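Local coordinates for loquacious, isoform B (Drosophila melanogaster, PDB 4X8W), which probably serves as a double-stranded RNA-binding-domain partner of Dicer enzymes in small-RNA processing, its third such domain probably mediating protein-protein contacts and homodimerisation, at residues Thr55-Asp58 against Ala59-Ala63. Sequence-based numbering, arbitrary orientation.
Sequences TAAD and AQRHA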
loop_
_atom_site.group_PDB
_atom_site.type_symbol
_atom_site.label_atom_id
_atom_site.label_comp_id
_atom_site.label_asym_id
_atom_site.label_seq_id
_atom_site.Cartn_x
_atom_site.Cartn_y
_atom_site.Cartn_z
ATOM N N THR E 55 14.034 -10.100 -21.373
ATOM C CA THR E 55 14.564 -8.866 -20.806
ATOM C C THR E 55 13.694 -8.402 -19.640
ATOM O O THR E 55 12.523 -8.747 -19.564
ATOM C CB THR E 55 14.665 -7.744 -21.875
ATOM O OG1 THR E 55 13.345 -7.337 -22.284
ATOM C CG2 THR E 55 15.433 -8.242 -23.108
ATOM N N ALA E 56 14.269 -7.591 -18.760
ATOM C CA ALA E 56 13.553 -7.002 -17.631
ATOM C C ALA E 56 12.300 -6.235 -18.066
ATOM O O ALA E 56 11.278 -6.268 -17.376
ATOM C CB ALA E 56 14.474 -6.098 -16.834
ATOM N N ALA E 57 12.405 -5.516 -19.178
ATOM C CA ALA E 57 11.279 -4.774 -19.741
ATOM C C ALA E 57 10.138 -5.709 -20.138
ATOM O O ALA E 57 8.969 -5.405 -19.885
ATOM C CB ALA E 57 11.733 -3.932 -20.940
ATOM N N ASP E 58 10.486 -6.823 -20.784
ATOM C CA ASP E 58 9.529 -7.863 -21.199
ATOM C C ASP E 58 8.857 -8.491 -19.989
ATOM O O ASP E 58 7.646 -8.765 -19.998
ATOM C CB ASP E 58 10.238 -8.963 -22.004
ATOM C CG ASP E 58 10.575 -8.530 -23.421
ATOM O OD1 ASP E 58 9.781 -7.808 -24.061
ATOM O OD2 ASP E 58 11.688 -8.843 -23.868
ATOM N N ALA E 59 9.644 -8.706 -18.939
ATOM C CA ALA E 59 9.094 -9.231 -17.703
ATOM C C ALA E 59 8.053 -8.236 -17.185
ATOM O O ALA E 59 6.994 -8.632 -16.708
ATOM C CB ALA E 59 10.186 -9.477 -16.683
ATOM N N GLN E 60 8.351 -6.941 -17.293
ATOM C CA GLN E 60 7.396 -5.908 -16.891
ATOM C C GLN E 60 6.139 -5.879 -17.760
ATOM O O GLN E 60 5.020 -5.771 -17.250
ATOM C CB GLN E 60 8.063 -4.542 -16.890
ATOM C CG GLN E 60 8.976 -4.354 -15.701
ATOM C CD GLN E 60 9.290 -2.911 -15.456
ATOM O OE1 GLN E 60 8.935 -2.050 -16.263
ATOM N NE2 GLN E 60 9.976 -2.627 -14.346
ATOM N N ARG E 61 6.325 -5.967 -19.072
ATOM C CA ARG E 61 5.206 -5.981 -20.012
ATOM C C ARG E 61 4.279 -7.198 -19.808
ATOM O O ARG E 61 3.057 -7.079 -19.866
ATOM C CB ARG E 61 5.758 -5.950 -21.440
ATOM C CG ARG E 61 5.042 -5.017 -22.387
ATOM C CD ARG E 61 5.919 -4.666 -23.588
ATOM N NE ARG E 61 7.198 -4.071 -23.190
ATOM C CZ ARG E 61 8.386 -4.414 -23.685
ATOM N NH1 ARG E 61 9.484 -3.797 -23.265
ATOM N NH2 ARG E 61 8.484 -5.385 -24.586
ATOM N N HIS E 62 4.865 -8.362 -19.552
ATOM C CA HIS E 62 4.094 -9.571 -19.299
ATOM C C HIS E 62 3.380 -9.532 -17.958
ATOM O O HIS E 62 2.235 -9.993 -17.834
ATOM C CB HIS E 62 5.012 -10.792 -19.371
ATOM C CG HIS E 62 5.576 -11.026 -20.739
ATOM N ND1 HIS E 62 6.643 -11.863 -20.977
ATOM C CD2 HIS E 62 5.233 -10.502 -21.940
ATOM C CE1 HIS E 62 6.923 -11.858 -22.268
ATOM N NE2 HIS E 62 6.081 -11.041 -22.873
ATOM N N ALA E 63 4.053 -8.974 -16.956
ATOM C CA ALA E 63 3.437 -8.774 -15.647
ATOM C C ALA E 63 2.200 -7.857 -15.748
ATOM O O ALA E 63 1.168 -8.127 -15.131
ATOM C CB ALA E 63 4.454 -8.219 -14.663
#
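Asp58 holds CG beside its own backbone N (chi1 -75°), while Arg61, one turn on, bends at chi3 (-57°) and folds its guanidinium back along the first turn of helix 56-70, which is probably the C-terminal helix of a double-stranded RNA-binding-type domain. Arginine suits this place because its long chain can turn back over Ala57, NH1 lying by Ala57 CB, and still carry a charge to Asp58. Arg61 NH2 forms a salt bridge with Asp58 OD1 at 2.8 Å, the carboxylate and guanidinium planes 76° apart. Were Arg61 replaced by alanine, Asp58 OD1 would probably lose its charged mate and the carboxylate be freer to turn. Thr55 is the N-cap: its OG1 accepts from Asp58 N (3.3 Å) and donates to Asp58 OD2 (2.7 Å), a double role suited to a hydroxyl; aspartate's negative charge is probably favoured by the helix dipole. Ala56 packs on Phe35 and Ala59 on Cys37 of the second subunit, small side chains suiting a helix face laid against another chain, and Gln60 NE2 donates a hydrogen bond to Asp25 of that subunit. The polar edge of His62 serves Ser52 O through a hydrogen bond at ND1, while one ring face lies over Asp58 O, which accepts from His62 N at 2.8 Å.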